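Local coordinates for extracellular solute-binding protein, family 1 (Bifidobacterium longum subsp. infantis, PDB 6FTH) that probably captures human milk oligosaccharides outside the cell and hands them to an ABC transporter for import, at residues Asp195-Ile201 against Lys291-Phe296; Ala269-Thr273 against Ala479-Ser483; Gln283-Thr289 against Ala302-Leu307. One frame throughout, in Å; residues are numbered along the deposited sequence.

Interaction 1: Asp195-Ile201 against Lys291-Phe296; sequences DEIPMNI and KTGVSF
Met199 and Val294 pair across two parallel strands, and their side chains meet on the same side of the sheet. The CG of Met199 sits anti to its own nitrogen (chi1 179°) and the chain stays extended, which lays the thioether along the bump of Val294 CG1, 4.0 Å from Met199 CG. Its methyl then fits against the CE2-CZ side of the Phe296 ring, with Met199 CE 3.6 Å from Phe296 CE2; Ile201 CG2 approaches the edge of the same ring. Leu180 of helix 173-185 and Tyr258 of helix 249-263 close over this apolar ridge.

On the other side of the sheet Ile197 pairs with Thr292, and the Thr292 methyl CG2 lies 3.9 Å from Asn200 CB; the polar ends of Thr292 and Asn200 turn to Gln283. Between the two pairs the chains kink together, and Gly293 lacks a side chain just where Pro198 O bulges in, 3.1 Å from Gly293 CA; a side chain on Gly293 would run into that oxygen. The ladder nevertheless continues through Ile197 N to Lys291 O, Gly293 N to Ile197 O and, at 165°, Asn200 N to Val294 O, whereas Val294 N to Pro198 O is weak. A water carries the pairing on from Asn200 O to Phe296 N.

Before the first bridged pair, Lys291 NZ forms a salt bridge with Asp195 OD2 at 2.7 Å, on the anti lone pair. Asn189 and Asn191 also bind that oxygen, a triple grip that probably fixes the carboxylate, whereas Met199, Val294 and Phe296 are held by buried apolar contact alone.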
loop_
_atom_site.group_PDB
_atom_site.type_symbol
_atom_site.label_atom_id
_atom_site.label_comp_id
_atom_site.label_asym_id
_atom_site.label_seq_id
_atom_site.Cartn_x
_atom_site.Cartn_y
_atom_site.Cartn_z
ATOM N N ASP A 195 20.360 -21.497 -13.767
ATOM C CA ASP A 195 19.025 -21.374 -13.204
ATOM C C ASP A 195 18.781 -20.003 -12.599
ATOM O O ASP A 195 17.643 -19.712 -12.230
ATOM C CB ASP A 195 18.778 -22.450 -12.127
ATOM C CG ASP A 195 19.741 -22.357 -10.939
ATOM O OD1 ASP A 195 20.876 -21.892 -11.099
ATOM O OD2 ASP A 195 19.355 -22.777 -9.825
ATOM N N GLU A 196 19.826 -19.189 -12.484
ATOM C CA GLU A 196 19.687 -17.855 -11.926
ATOM C C GLU A 196 18.754 -17.025 -12.787
ATOM O O GLU A 196 18.919 -16.934 -14.008
ATOM C CB GLU A 196 21.048 -17.175 -11.876
ATOM C CG GLU A 196 21.959 -17.605 -10.732
ATOM C CD GLU A 196 22.694 -18.931 -10.971
ATOM O OE1 GLU A 196 22.605 -19.508 -12.072
ATOM O OE2 GLU A 196 23.363 -19.383 -10.016
ATOM N N ILE A 197 17.792 -16.388 -12.129
ATOM C CA ILE A 197 16.966 -15.348 -12.732
ATOM C C ILE A 197 17.584 -14.024 -12.307
ATOM O O ILE A 197 17.439 -13.633 -11.140
ATOM C CB ILE A 197 15.520 -15.456 -12.233
ATOM C CG1 ILE A 197 14.915 -16.819 -12.597
ATOM C CG2 ILE A 197 14.678 -14.329 -12.839
ATOM C CD1 ILE A 197 13.570 -17.137 -11.915
ATOM N N PRO A 198 18.314 -13.321 -13.181
ATOM C CA PRO A 198 19.036 -12.140 -12.703
ATOM C C PRO A 198 18.127 -11.110 -12.062
ATOM O O PRO A 198 18.416 -10.650 -10.955
ATOM C CB PRO A 198 19.744 -11.644 -13.962
ATOM C CG PRO A 198 19.934 -12.899 -14.768
ATOM C CD PRO A 198 18.681 -13.644 -14.573
ATOM N N MET A 199 17.052 -10.738 -12.742
ATOM C CA MET A 199 16.048 -9.826 -12.212
ATOM C C MET A 199 14.678 -10.402 -12.552
ATOM O O MET A 199 14.459 -10.840 -13.686
ATOM C CB MET A 199 16.214 -8.436 -12.836
ATOM C CG MET A 199 15.196 -7.443 -12.353
ATOM S SD MET A 199 15.642 -5.760 -12.860
ATOM C CE MET A 199 14.386 -4.775 -11.980
ATOM N N ASN A 200 13.775 -10.418 -11.568
ATOM C CA ASN A 200 12.407 -10.867 -11.753
ATOM C C ASN A 200 11.448 -9.716 -11.489
ATOM O O ASN A 200 11.592 -8.996 -10.493
ATOM C CB ASN A 200 12.076 -12.049 -10.854
ATOM C CG ASN A 200 11.112 -13.007 -11.515
ATOM O OD1 ASN A 200 10.596 -12.741 -12.596
ATOM N ND2 ASN A 200 10.828 -14.101 -10.848
ATOM N N ILE A 201 10.484 -9.540 -12.393
ATOM C CA ILE A 201 9.488 -8.488 -12.277
ATOM C C ILE A 201 8.102 -9.105 -12.417
ATOM O O ILE A 201 7.918 -10.132 -13.081
ATOM C CB ILE A 201 9.707 -7.360 -13.323
ATOM C CG1 ILE A 201 9.770 -7.919 -14.751
ATOM C CG2 ILE A 201 10.970 -6.564 -13.006
ATOM C CD1 ILE A 201 9.646 -6.847 -15.848
ATOM N N LYS A 291 17.479 -18.272 -6.172
ATOM C CA LYS A 291 17.290 -18.247 -7.619
ATOM C C LYS A 291 17.330 -16.859 -8.234
ATOM O O LYS A 291 17.761 -16.730 -9.380
ATOM C CB LYS A 291 15.951 -18.885 -8.003
ATOM C CG LYS A 291 15.783 -20.316 -7.537
ATOM C CD LYS A 291 16.577 -21.295 -8.388
ATOM C CE LYS A 291 16.310 -22.715 -7.923
ATOM N NZ LYS A 291 17.022 -23.733 -8.763
ATOM N N THR A 292 16.905 -15.818 -7.518
ATOM C CA THR A 292 16.709 -14.499 -8.118
ATOM C C THR A 292 17.730 -13.488 -7.609
ATOM O O THR A 292 17.992 -13.392 -6.408
ATOM C CB THR A 292 15.303 -14.025 -7.804
ATOM O OG1 THR A 292 14.354 -14.966 -8.326
ATOM C CG2 THR A 292 15.034 -12.650 -8.429
ATOM N N GLY A 293 18.285 -12.700 -8.533
ATOM C CA GLY A 293 19.290 -11.722 -8.185
ATOM C C GLY A 293 18.700 -10.419 -7.655
ATOM O O GLY A 293 19.158 -9.906 -6.624
ATOM N N VAL A 294 17.669 -9.915 -8.338
ATOM C CA VAL A 294 17.073 -8.607 -8.053
ATOM C C VAL A 294 15.555 -8.730 -8.159
ATOM O O VAL A 294 15.040 -9.320 -9.112
ATOM C CB VAL A 294 17.600 -7.537 -9.037
ATOM C CG1 VAL A 294 16.807 -6.219 -8.874
ATOM C CG2 VAL A 294 19.095 -7.299 -8.848
ATOM N N SER A 295 14.837 -8.163 -7.196
ATOM C CA SER A 295 13.381 -8.137 -7.263
ATOM C C SER A 295 12.863 -6.977 -6.425
ATOM O O SER A 295 13.594 -6.386 -5.627
ATOM C CB SER A 295 12.749 -9.462 -6.824
ATOM O OG SER A 295 12.950 -9.668 -5.450
ATOM N N PHE A 296 11.591 -6.648 -6.622
ATOM C CA PHE A 296 10.926 -5.631 -5.814
ATOM C C PHE A 296 10.003 -6.291 -4.808
ATOM O O PHE A 296 9.361 -7.303 -5.114
ATOM C CB PHE A 296 10.132 -4.667 -6.702
ATOM C CG PHE A 296 10.971 -3.903 -7.680
ATOM C CD1 PHE A 296 11.782 -2.868 -7.262
ATOM C CD2 PHE A 296 10.934 -4.204 -9.029
ATOM C CE1 PHE A 296 12.549 -2.162 -8.184
ATOM C CE2 PHE A 296 11.688 -3.513 -9.949
ATOM C CZ PHE A 296 12.481 -2.482 -9.542
HETATM O O HOH W 1 9.940 -7.950 -8.591
#

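Interaction 2: Ala269-Thr273 against Ala479-Ser483; sequences ADWAT and ATWMS
The indole of Trp271 is held between two methyl groups, one from its own loop and one from helix 457-484. Ala272 CB lies over the centre of one face, 3.7 Å above the plane. On the opposite face Met482 CE makes a CH-pi contact, 3.9 Å from the centroid of the six-membered ring and displaced toward the rim. The sulfur stands obliquely beside the same ring, completing a Met-aromatic contact. At the edge, Ala479 presents its carbonyl oxygen to CZ2, and Ala479 CB lies 4.3 Å from Trp271 CH2.

The nitrogen edge makes the polar link. Trp271 NE1 donates to Ser483 OG at 3.0 Å, but the N-H...O angle is only 138° and the hydroxyl stands 28° out of the ring plane, so the bond is bent. A water bound to Ala269 O also approaches Ser483 OG, weakly.

Two torsions make the fit. Trp271 CG lies between its backbone N and carbonyl carbon (chi1 71°), which sends the indole from the loop toward the helix, and a bend at the last torsion of Met482 brings CE back over the ring. Ile262 of helix 249-263 and Ile201 and Leu204 also touch the indole. A leucine here removes the indole face and its N-H, and would probably open a gap under the Met482 methyl and leave Ser483 OG without this donor.

The join between the irregular loop 269-273 and the long helix 457-484 is therefore mainly one of dispersion, with a single directional N-H bond fixing which edge of the indole meets the helix.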
loop_
_atom_site.group_PDB
_atom_site.type_symbol
_atom_site.label_atom_id
_atom_site.label_comp_id
_atom_site.label_asym_id
_atom_site.label_seq_id
_atom_site.Cartn_x
_atom_site.Cartn_y
_atom_site.Cartn_z
ATOM N N ALA A 269 11.514 -14.451 -20.010
ATOM C CA ALA A 269 10.809 -14.096 -21.236
ATOM C C ALA A 269 9.295 -14.109 -21.052
ATOM O O ALA A 269 8.592 -13.360 -21.733
ATOM C CB ALA A 269 11.209 -15.055 -22.360
ATOM N N ASP A 270 8.771 -14.928 -20.137
ATOM C CA ASP A 270 7.333 -15.001 -19.900
ATOM C C ASP A 270 6.888 -14.165 -18.704
ATOM O O ASP A 270 5.832 -14.431 -18.119
ATOM C CB ASP A 270 6.884 -16.460 -19.760
ATOM C CG ASP A 270 7.498 -17.163 -18.581
ATOM O OD1 ASP A 270 8.516 -16.684 -18.054
ATOM O OD2 ASP A 270 6.964 -18.232 -18.188
ATOM N N TRP A 271 7.665 -13.139 -18.343
ATOM C CA TRP A 271 7.321 -12.315 -17.180
ATOM C C TRP A 271 5.903 -11.763 -17.284
ATOM O O TRP A 271 5.222 -11.598 -16.267
ATOM C CB TRP A 271 8.308 -11.136 -17.066
ATOM C CG TRP A 271 8.070 -10.154 -18.145
ATOM C CD1 TRP A 271 8.527 -10.222 -19.421
ATOM C CD2 TRP A 271 7.247 -8.979 -18.073
ATOM N NE1 TRP A 271 8.035 -9.175 -20.162
ATOM C CE2 TRP A 271 7.246 -8.396 -19.355
ATOM C CE3 TRP A 271 6.500 -8.377 -17.058
ATOM C CZ2 TRP A 271 6.535 -7.227 -19.641
ATOM C CZ3 TRP A 271 5.795 -7.207 -17.351
ATOM C CH2 TRP A 271 5.815 -6.661 -18.616
ATOM N N ALA A 272 5.437 -11.472 -18.500
ATOM C CA ALA A 272 4.172 -10.769 -18.674
ATOM C C ALA A 272 2.951 -11.637 -18.415
ATOM O O ALA A 272 1.847 -11.094 -18.261
ATOM C CB ALA A 272 4.076 -10.200 -20.096
ATOM N N THR A 273 3.111 -12.960 -18.366
ATOM C CA THR A 273 1.988 -13.860 -18.151
ATOM C C THR A 273 2.069 -14.632 -16.847
ATOM O O THR A 273 1.094 -15.308 -16.489
ATOM C CB THR A 273 1.834 -14.846 -19.328
ATOM O OG1 THR A 273 3.073 -15.519 -19.589
ATOM C CG2 THR A 273 1.378 -14.109 -20.581
ATOM N N ALA A 479 3.377 -3.816 -22.035
ATOM C CA ALA A 479 3.857 -5.194 -21.977
ATOM C C ALA A 479 4.455 -5.612 -23.313
ATOM O O ALA A 479 5.518 -6.245 -23.362
ATOM C CB ALA A 479 2.722 -6.133 -21.577
ATOM N N THR A 480 3.792 -5.252 -24.414
ATOM C CA THR A 480 4.298 -5.622 -25.738
ATOM C C THR A 480 5.654 -4.983 -26.007
ATOM O O THR A 480 6.591 -5.644 -26.469
ATOM C CB THR A 480 3.274 -5.215 -26.805
ATOM O OG1 THR A 480 2.067 -5.961 -26.585
ATOM C CG2 THR A 480 3.819 -5.476 -28.208
ATOM N N TRP A 481 5.793 -3.689 -25.696
ATOM C CA TRP A 481 7.044 -3.002 -25.958
ATOM C C TRP A 481 8.173 -3.530 -25.080
ATOM O O TRP A 481 9.331 -3.571 -25.513
ATOM C CB TRP A 481 6.876 -1.512 -25.688
ATOM C CG TRP A 481 6.036 -0.782 -26.678
ATOM C CD1 TRP A 481 5.815 -1.111 -27.987
ATOM C CD2 TRP A 481 5.305 0.424 -26.433
ATOM N NE1 TRP A 481 4.995 -0.166 -28.574
ATOM C CE2 TRP A 481 4.672 0.785 -27.638
ATOM C CE3 TRP A 481 5.138 1.243 -25.308
ATOM C CZ2 TRP A 481 3.877 1.926 -27.752
ATOM C CZ3 TRP A 481 4.338 2.391 -25.423
ATOM C CH2 TRP A 481 3.718 2.714 -26.635
ATOM N N MET A 482 7.868 -3.909 -23.839
ATOM C CA MET A 482 8.897 -4.479 -22.978
ATOM C C MET A 482 9.375 -5.827 -23.513
ATOM O O MET A 482 10.584 -6.109 -23.528
ATOM C CB MET A 482 8.342 -4.622 -21.557
ATOM C CG MET A 482 8.272 -3.284 -20.779
ATOM S SD MET A 482 7.381 -3.410 -19.225
ATOM C CE MET A 482 8.497 -4.494 -18.284
ATOM N N SER A 483 8.441 -6.658 -23.970
ATOM C CA SER A 483 8.782 -8.007 -24.414
ATOM C C SER A 483 9.347 -8.015 -25.826
ATOM O O SER A 483 10.339 -8.705 -26.096
ATOM C CB SER A 483 7.549 -8.892 -24.354
ATOM O OG SER A 483 7.168 -9.138 -23.012
HETATM O O HOH W 2 9.287 -11.501 -23.233
#

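Interaction 3: Gln283-Thr289 against Ala302-Leu307; sequences QLSDGKT and ASFGTL
Two helix ends meet here, the C-terminal turn of helix 276-284 with the loop after it and the end of helix 300-304 with the short 3-10 turn that follows, in a partly buried contact of hydrocarbon on backbone. Leu307 is the main protrusion. Its CD1 lies 3.5 Å from Leu284 O and reaches on to Ser285 CB and Thr289 O, while CD2 rests 3.5 Å from Lys288 O, so the isobutyl group sits in the bend of the opposing loop. In return, Leu284 CD2 fits against the end of the other helix, 3.3 Å from Ser303 O and close to the carbonyl carbon of Phe304.

Each helix is followed by a residue of positive phi, Ser285 in one case and Gly305 in the other. Residues Leu284 to Gly287 form a type II' beta turn, and Asp286 braces what comes next: its OD1 accepts from Lys288 N, above the carboxylate plane, in an Asx turn, and from Thr289 N, on the syn lone pair, which widens this to an Asx motif. The loop so shaped presents Gly287 O to Thr306, whose OG1 donates to it at 2.9 Å, in the carbonyl plane on a lone pair. A chi1 of 51° turns the Thr306 hydroxyl toward that oxygen. A side chain on Gly287 would collide with the hydroxyl.

Farther in, Gln283 CG approaches Phe304 CE1 at 3.6 Å, with amide and ring planes 67° apart, and Gln283 O lies in plane at the ring edge. The polar end of Gln283 is held by Thr292, and Tyr311 stacks on the Phe304 ring. A water donates to both Leu284 O and Phe304 O, bridging the two helix ends.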
loop_
_atom_site.group_PDB
_atom_site.type_symbol
_atom_site.label_atom_id
_atom_site.label_comp_id
_atom_site.label_asym_id
_atom_site.label_seq_id
_atom_site.Cartn_x
_atom_site.Cartn_y
_atom_site.Cartn_z
ATOM N N GLN A 283 11.210 -16.392 -6.262
ATOM C CA GLN A 283 12.143 -15.808 -5.307
ATOM C C GLN A 283 12.323 -16.691 -4.067
ATOM O O GLN A 283 13.416 -16.751 -3.496
ATOM C CB GLN A 283 11.662 -14.415 -4.904
ATOM C CG GLN A 283 12.066 -13.276 -5.863
ATOM C CD GLN A 283 11.349 -13.322 -7.181
ATOM O OE1 GLN A 283 11.818 -13.955 -8.132
ATOM N NE2 GLN A 283 10.201 -12.663 -7.255
ATOM N N LEU A 284 11.256 -17.343 -3.609
ATOM C CA LEU A 284 11.362 -18.168 -2.407
ATOM C C LEU A 284 12.114 -19.465 -2.679
ATOM O O LEU A 284 12.754 -20.017 -1.770
ATOM C CB LEU A 284 9.970 -18.488 -1.874
ATOM C CG LEU A 284 9.221 -17.292 -1.291
ATOM C CD1 LEU A 284 7.740 -17.606 -1.162
ATOM C CD2 LEU A 284 9.788 -16.876 0.050
ATOM N N SER A 285 12.040 -19.965 -3.911
ATOM C CA SER A 285 12.764 -21.167 -4.294
ATOM C C SER A 285 12.415 -22.301 -3.334
ATOM O O SER A 285 11.255 -22.444 -2.936
ATOM C CB SER A 285 14.260 -20.857 -4.311
ATOM O OG SER A 285 15.015 -21.940 -4.821
ATOM N N ASP A 286 13.402 -23.099 -2.942
ATOM C CA ASP A 286 13.180 -24.182 -1.990
ATOM C C ASP A 286 13.621 -23.825 -0.577
ATOM O O ASP A 286 13.681 -24.707 0.283
ATOM C CB ASP A 286 13.883 -25.461 -2.463
ATOM C CG ASP A 286 15.385 -25.310 -2.528
ATOM O OD1 ASP A 286 15.883 -24.193 -2.262
ATOM O OD2 ASP A 286 16.075 -26.317 -2.831
ATOM N N GLY A 287 13.910 -22.554 -0.306
ATOM C CA GLY A 287 14.427 -22.151 0.983
ATOM C C GLY A 287 15.914 -22.369 1.163
ATOM O O GLY A 287 16.477 -21.895 2.158
ATOM N N LYS A 288 16.570 -23.057 0.226
ATOM C CA LYS A 288 17.973 -23.425 0.353
ATOM C C LYS A 288 18.820 -22.853 -0.770
ATOM O O LYS A 288 19.894 -22.299 -0.511
ATOM C CB LYS A 288 18.078 -24.963 0.371
ATOM C CG LYS A 288 19.477 -25.516 0.588
ATOM C CD LYS A 288 19.470 -27.050 0.518
ATOM C CE LYS A 288 20.878 -27.639 0.445
ATOM N NZ LYS A 288 20.857 -29.139 0.393
ATOM N N THR A 289 18.360 -22.958 -2.018
ATOM C CA THR A 289 19.092 -22.446 -3.172
ATOM C C THR A 289 18.404 -21.174 -3.661
ATOM O O THR A 289 17.263 -21.224 -4.134
ATOM C CB THR A 289 19.115 -23.497 -4.281
ATOM O OG1 THR A 289 19.744 -24.685 -3.795
ATOM C CG2 THR A 289 19.889 -22.994 -5.494
ATOM N N ALA A 302 9.526 -11.410 3.704
ATOM C CA ALA A 302 8.338 -11.713 2.922
ATOM C C ALA A 302 8.708 -12.199 1.528
ATOM O O ALA A 302 8.040 -13.078 0.975
ATOM C CB ALA A 302 7.442 -10.479 2.813
ATOM N N SER A 303 9.754 -11.618 0.930
ATOM C CA SER A 303 10.142 -11.980 -0.433
ATOM C C SER A 303 10.904 -13.306 -0.496
ATOM O O SER A 303 10.755 -14.062 -1.466
ATOM C CB SER A 303 11.010 -10.877 -1.036
ATOM O OG SER A 303 10.189 -9.805 -1.482
ATOM N N PHE A 304 11.743 -13.586 0.495
ATOM C CA PHE A 304 12.754 -14.633 0.368
ATOM C C PHE A 304 12.752 -15.672 1.481
ATOM O O PHE A 304 13.495 -16.658 1.362
ATOM C CB PHE A 304 14.153 -14.007 0.276
ATOM C CG PHE A 304 14.276 -12.965 -0.813
ATOM C CD1 PHE A 304 14.200 -13.322 -2.150
ATOM C CD2 PHE A 304 14.457 -11.638 -0.482
ATOM C CE1 PHE A 304 14.304 -12.347 -3.143
ATOM C CE2 PHE A 304 14.550 -10.669 -1.461
ATOM C CZ PHE A 304 14.481 -11.020 -2.779
ATOM N N GLY A 305 11.993 -15.479 2.551
ATOM C CA GLY A 305 11.912 -16.509 3.578
ATOM C C GLY A 305 13.272 -16.851 4.152
ATOM O O GLY A 305 14.072 -15.978 4.500
ATOM N N THR A 306 13.559 -18.156 4.255
ATOM C CA THR A 306 14.819 -18.559 4.870
ATOM C C THR A 306 16.042 -18.165 4.052
ATOM O O THR A 306 17.160 -18.281 4.556
ATOM C CB THR A 306 14.822 -20.064 5.140
ATOM O OG1 THR A 306 14.459 -20.770 3.950
ATOM C CG2 THR A 306 13.792 -20.414 6.226
ATOM N N LEU A 307 15.866 -17.681 2.824
ATOM C CA LEU A 307 16.979 -17.159 2.040
ATOM C C LEU A 307 17.259 -15.688 2.316
ATOM O O LEU A 307 18.159 -15.113 1.695
ATOM C CB LEU A 307 16.698 -17.348 0.547
ATOM C CG LEU A 307 16.643 -18.797 0.033
ATOM C CD1 LEU A 307 16.050 -18.855 -1.372
ATOM C CD2 LEU A 307 18.017 -19.433 0.053
HETATM O O HOH W 3 12.803 -19.205 0.814
#

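Overall arrangement
Interaction 1 is the buried member of the set, a parallel strand pairing; interactions 2 and 3 are only partly buried and join a loop to a helix and two helix ends. The helices of interaction 3 come directly before and after strand 292-297 of interaction 1 in the chain, and Gln283 OE1 probably takes hydrogen bonds from Thr292 OG1 at 2.7 Å and from Asn200 ND2. Interaction 2 meets interaction 1 through hydrocarbon instead, Ile201 CD1 packing 3.6 Å from Met482 CE. Interactions 2 and 3 do not touch, their nearest atoms about 10 Å apart. Backbone bonding, kinked midway, dominates in the sheet, an aromatic face at the long helix, and carbonyl-lined turns nearer the surface.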